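Local structure of putative sugar ABC transport system, substrate-binding protein (Bordetella parapertussis, 5IX8) at residues A[54-57]-A[58-61]; A[251-254]-A[255-259]; A[294-297]-A[298-302]. The protein probably captures a sugar in the periplasm and delivers it to an ABC transporter. All coordinates share one frame; numbering follows the deposited sequence.

Contact 1 (A[54-57]-A[58-61]); sequences AGAY and GNVQ. With EDO (1,2-ethanediol), chain E.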
# COMPACT_ATOMS: atom_id res chain seq x y z
N ALA A 54 1.55 -8.09 12.31
CA ALA A 54 0.41 -8.98 12.50
C ALA A 54 0.76 -10.40 12.08
O ALA A 54 0.34 -11.37 12.72
CB ALA A 54 -0.79 -8.50 11.67
N GLY A 55 1.47 -10.53 10.96
CA GLY A 55 1.94 -11.79 10.43
C GLY A 55 1.20 -12.20 9.17
O GLY A 55 1.78 -12.90 8.32
N ALA A 56 -0.06 -11.80 9.04
CA ALA A 56 -0.85 -12.17 7.87
C ALA A 56 -2.07 -11.28 7.85
O ALA A 56 -2.49 -10.78 8.90
CB ALA A 56 -1.28 -13.64 7.90
N TYR A 57 -2.66 -11.09 6.67
CA TYR A 57 -3.99 -10.47 6.68
C TYR A 57 -4.94 -11.33 7.50
O TYR A 57 -4.86 -12.57 7.49
CB TYR A 57 -4.53 -10.29 5.26
CG TYR A 57 -3.73 -9.25 4.53
CD1 TYR A 57 -3.93 -7.89 4.78
CD2 TYR A 57 -2.77 -9.62 3.59
CE1 TYR A 57 -3.20 -6.94 4.11
CE2 TYR A 57 -2.03 -8.66 2.92
CZ TYR A 57 -2.23 -7.33 3.19
OH TYR A 57 -1.51 -6.38 2.51
N GLY A 58 -5.81 -10.68 8.27
CA GLY A 58 -6.72 -11.38 9.17
C GLY A 58 -6.21 -11.60 10.58
O GLY A 58 -7.00 -11.99 11.44
N ASN A 59 -4.91 -11.36 10.84
CA ASN A 59 -4.32 -11.53 12.17
C ASN A 59 -4.61 -10.32 13.05
O ASN A 59 -3.72 -9.62 13.54
CB ASN A 59 -2.82 -11.79 12.06
CG ASN A 59 -2.52 -13.23 11.71
OD1 ASN A 59 -3.45 -14.01 11.44
ND2 ASN A 59 -1.24 -13.60 11.74
N VAL A 60 -5.91 -10.10 13.28
CA VAL A 60 -6.34 -8.89 13.96
C VAL A 60 -6.04 -8.96 15.46
O VAL A 60 -5.58 -7.98 16.05
CB VAL A 60 -7.83 -8.69 13.63
CG1 VAL A 60 -8.40 -7.59 14.45
CG2 VAL A 60 -7.98 -8.34 12.16
N GLN A 61 -6.27 -10.12 16.09
CA GLN A 61 -6.00 -10.25 17.53
C GLN A 61 -4.53 -10.02 17.84
O GLN A 61 -4.19 -9.38 18.86
CB GLN A 61 -6.46 -11.62 18.02
CG GLN A 61 -7.99 -11.76 18.08
CD GLN A 61 -8.63 -10.80 19.09
OE1 GLN A 61 -8.04 -10.50 20.14
NE2 GLN A 61 -9.82 -10.29 18.78
C1 EDO E . 0.03 -12.20 4.31
O1 EDO E . -1.34 -12.61 4.50
C2 EDO E . 0.45 -12.45 2.87
O2 EDO E . -0.23 -11.53 2.02
O HOH W 1 -5.03 -14.74 9.21
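The side chain of N59 folds back over the residues before it and reaches the backbone with its amide nitrogen: ND2 donates to O of A54 across 2.9 Å. The oxygen of A54 lies almost exactly in the plane of the N59 amide, yet the donor stands well above the carbonyl plane, 41° out of it, so the bond misses the lone-pair direction. The other end of the same amide is held by a water that donates to OD1 of N59 and to O of Y57, 2.8 Å from each. Both ends are occupied, which probably limits the rotation of the group. A first torsion of -80° sets CG beside the backbone N, and CB of A54 and CB of N59 also touch, at 3.9 Å. A type II beta turn runs from A56 to N59, closed by N59 N donating to O of A56 at 3.2 Å, with G58 taking the positive phi of the third position. N59 then centres an inverse gamma turn and occupies the N-cap of helix 60-73, although its side chain, spent on the preceding loop, makes no capping bond. This is the connection from a sheet-edge strand to its helix in the N-terminal lobe of a periplasmic binding protein. The ring of Y57 leaves the turn and touches L152 and M182, while its OH is hydrogen-bonded to OH of Y30. An ethanediol, probably a crystallisation additive, settles beside this tyrosine. Its O1 accepts from N of Y57 at 3.0 Å, and O2 lies at the ring edge, in plane, 3.5 Å from CE2 of Y57; the diol is also hydrogen-bonded to O of E181.

Contact 2 (A[251-254]-A[255-259]); sequences SEPG and VIMGR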
# COMPACT_ATOMS: atom_id res chain seq x y z
N SER A 251 3.44 2.82 -8.70
CA SER A 251 4.42 3.03 -7.63
C SER A 251 3.70 3.21 -6.30
O SER A 251 2.75 3.99 -6.22
CB SER A 251 5.28 4.28 -7.94
OG SER A 251 6.07 4.72 -6.82
N GLU A 252 4.11 2.48 -5.26
CA GLU A 252 3.61 2.72 -3.91
C GLU A 252 4.79 3.12 -3.04
O GLU A 252 5.58 2.26 -2.62
CB GLU A 252 2.91 1.48 -3.36
CG GLU A 252 1.62 1.21 -4.13
CD GLU A 252 0.76 0.12 -3.50
OE1 GLU A 252 0.29 0.30 -2.35
OE2 GLU A 252 0.57 -0.93 -4.15
N PRO A 253 4.98 4.40 -2.82
CA PRO A 253 6.22 4.89 -2.19
C PRO A 253 6.19 4.79 -0.66
O PRO A 253 6.02 5.77 0.05
CB PRO A 253 6.29 6.34 -2.67
CG PRO A 253 4.88 6.72 -2.81
CD PRO A 253 4.16 5.50 -3.33
N GLY A 254 6.36 3.56 -0.15
CA GLY A 254 6.25 3.33 1.28
C GLY A 254 7.28 4.14 2.06
O GLY A 254 7.01 4.57 3.18
N VAL A 255 8.49 4.28 1.50
CA VAL A 255 9.56 4.93 2.24
C VAL A 255 9.18 6.37 2.52
O VAL A 255 9.29 6.84 3.65
CB VAL A 255 10.89 4.86 1.46
CG1 VAL A 255 11.95 5.73 2.14
CG2 VAL A 255 11.38 3.41 1.37
N ILE A 256 8.69 7.10 1.51
CA ILE A 256 8.34 8.50 1.78
C ILE A 256 7.14 8.58 2.74
O ILE A 256 7.07 9.50 3.57
CB ILE A 256 8.14 9.32 0.48
CG1 ILE A 256 8.15 10.82 0.84
CG2 ILE A 256 6.85 8.96 -0.24
CD1 ILE A 256 8.20 11.76 -0.33
N MSE A 257 6.23 7.60 2.69
CA MSE A 257 5.09 7.63 3.61
C MSE A 257 5.59 7.53 5.04
O MSE A 257 5.10 8.26 5.92
CB MSE A 257 4.11 6.50 3.35
CG MSE A 257 3.41 6.58 2.02
SE MSE A 257 2.25 4.99 1.77
CE MSE A 257 2.20 5.07 -0.15
N GLY A 258 6.58 6.66 5.26
CA GLY A 258 7.15 6.52 6.60
C GLY A 258 7.83 7.79 7.07
O GLY A 258 7.68 8.20 8.22
N ARG A 259 8.61 8.43 6.19
CA ARG A 259 9.26 9.69 6.56
C ARG A 259 8.23 10.74 6.90
O ARG A 259 8.40 11.51 7.86
CB ARG A 259 10.15 10.19 5.43
CG ARG A 259 11.24 9.23 5.02
CD ARG A 259 12.25 9.98 4.13
NE ARG A 259 13.29 9.08 3.65
CZ ARG A 259 14.29 8.63 4.40
NH1 ARG A 259 14.43 9.04 5.68
NH2 ARG A 259 15.15 7.78 3.87
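I256 turns CG1 opposite its backbone N (chi1 -165°), which leaves CG2 wedged between that N and the carbonyl carbon and aimed back at P253. M257, a selenomethionine, starts instead beside its own N (chi1 -65°) and then runs extended, carrying CE to the other end of the same proline ring. The two side chains thereby divide the ring between them: CG2 of I256 packs on CB of P253 at 3.6 Å, and CE of M257 meets CD of P253 at 3.8 Å. Each crosses the ring at a slant. The same two side chains also approach O of P253, CG2 of I256 at 3.3 Å and CG of M257 at 3.4 Å. That oxygen is nevertheless satisfied by the backbone, since M257 N donates to O of P253 at 3.2 Å, in the carbonyl plane. One residue further on, G258 N donates to O of G254 at 3.0 Å, and the helical pattern is under way. P253 occupies the N-cap position of helix 254-270, and as the centre of an inverse gamma turn it bends the chain from the extended run before it, G254 N making a weak bond to O of E252. All the touching residues are buried. The stretch is one of the hinge crossings of a type I periplasmic binding fold: strand 246-250 belongs to the C-terminal lobe, whereas the helix packs in the N-terminal one. E252 forms a salt bridge with R158 and a hydrogen bond with S231, and P253 rests on Q120 and D310. Against helix 28-43, M257 leans on F29, and R259 forms salt bridges with D39 and E40.

Contact 3 (A[294-297]-A[298-302]); sequences TVVD and KSNVD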
# COMPACT_ATOMS: atom_id res chain seq x y z
N THR A 294 2.21 7.77 -9.19
CA THR A 294 2.91 7.63 -10.46
C THR A 294 2.87 6.17 -10.89
O THR A 294 2.74 5.26 -10.06
CB THR A 294 4.38 8.11 -10.37
OG1 THR A 294 5.06 7.35 -9.38
CG2 THR A 294 4.45 9.53 -9.93
N VAL A 295 2.89 5.94 -12.19
CA VAL A 295 2.90 4.60 -12.75
C VAL A 295 4.26 4.35 -13.38
O VAL A 295 4.83 5.25 -14.03
CB VAL A 295 1.78 4.43 -13.79
CG1 VAL A 295 1.80 3.06 -14.35
CG2 VAL A 295 0.45 4.65 -13.12
N VAL A 296 4.79 3.14 -13.21
CA VAL A 296 6.04 2.75 -13.83
C VAL A 296 5.71 1.88 -15.03
O VAL A 296 4.89 0.95 -14.92
CB VAL A 296 6.95 2.00 -12.84
CG1 VAL A 296 8.31 1.67 -13.48
CG2 VAL A 296 7.14 2.83 -11.55
N ASP A 297 6.32 2.18 -16.18
CA ASP A 297 6.09 1.42 -17.41
C ASP A 297 7.37 1.48 -18.24
O ASP A 297 8.38 1.99 -17.78
CB ASP A 297 4.86 1.94 -18.15
CG ASP A 297 4.99 3.41 -18.52
OD1 ASP A 297 6.11 3.90 -18.74
OD2 ASP A 297 3.95 4.09 -18.58
N LYS A 298 7.32 0.93 -19.46
CA LYS A 298 8.51 0.96 -20.31
C LYS A 298 9.04 2.38 -20.51
O LYS A 298 10.26 2.57 -20.69
CB LYS A 298 8.20 0.36 -21.68
CG LYS A 298 8.14 -1.14 -21.72
CD LYS A 298 8.22 -1.65 -23.17
CE LYS A 298 9.59 -1.32 -23.77
NZ LYS A 298 9.80 -1.80 -25.18
N SER A 299 8.16 3.38 -20.50
CA SER A 299 8.60 4.74 -20.80
C SER A 299 9.44 5.34 -19.68
O SER A 299 10.20 6.26 -19.95
CB SER A 299 7.40 5.63 -21.10
OG SER A 299 6.67 5.97 -19.93
N ASN A 300 9.32 4.86 -18.44
CA ASN A 300 10.08 5.47 -17.36
C ASN A 300 10.73 4.47 -16.41
O ASN A 300 11.19 4.87 -15.33
CB ASN A 300 9.19 6.42 -16.54
CG ASN A 300 8.08 5.70 -15.83
OD1 ASN A 300 7.94 4.50 -15.95
ND2 ASN A 300 7.27 6.44 -15.09
N VAL A 301 10.77 3.18 -16.75
CA VAL A 301 11.37 2.22 -15.84
C VAL A 301 12.85 2.54 -15.62
O VAL A 301 13.40 2.26 -14.56
CB VAL A 301 11.13 0.78 -16.37
CG1 VAL A 301 11.81 0.54 -17.74
CG2 VAL A 301 11.57 -0.26 -15.36
N ASP A 302 13.50 3.18 -16.59
CA ASP A 302 14.92 3.52 -16.44
C ASP A 302 15.15 4.88 -15.80
O ASP A 302 16.31 5.22 -15.52
CB ASP A 302 15.62 3.46 -17.79
CG ASP A 302 15.66 2.06 -18.36
OD1 ASP A 302 15.62 1.08 -17.58
OD2 ASP A 302 15.72 1.93 -19.58
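N300 and D297 exchange side-chain bonds with each other's backbone around a type I turn that follows strand 295-296, an edge strand of the C-terminal lobe. K298 and S299 occupy the two central positions of the turn. Among backbone bonds, N300 N donates to O of D297 at 3.1 Å from well above the carbonyl plane, and V301 N adds a weak bond to the same oxygen. The side-chain bonds fall into two sets. The amide of N300 lies along the strand and uses both ends: ND2 donates to O of V295 at 2.9 Å, in the carbonyl plane, and OD1 accepts from D297 N at 2.8 Å with an almost straight hydrogen (169°). An asparagine thus takes the hydrogen-bonding place of a neighbouring strand. The carboxylate of D297, its CG set between the backbone N and the carbonyl carbon (chi1 58°), swings over the turn so that OD1 receives the hydroxyl OG of S299 at a very short 2.5 Å. Weak bonds from the backbone N of S299, in the manner of an Asx turn, and of N300 converge on that oxygen. Apolar contact joins V296 and V301, both of which also touch I241 of helix 235-242. Here CG1 of V296 lies 4.1 Å from CB of V301.

From the N terminus the three contacts come in series, and none nests within or crosses another. Contact 1 closes the loop between strand 47-53 and helix 60-73 at the interlobe face of the N-terminal lobe. Contact 2 shapes the passage from strand 246-250 of the C-terminal lobe into helix 254-270, which lies in the N-terminal one. Contact 3 turns the chain after strand 295-296, once it has returned to the C-terminal lobe. Contacts 2 and 3 meet directly, probably through a hydrogen bond from S251 N to T294 O of 2.9 Å, beside the antiparallel pairing of their strands. Contact 1 remains apart, its centre about 22 Å from that of contact 2.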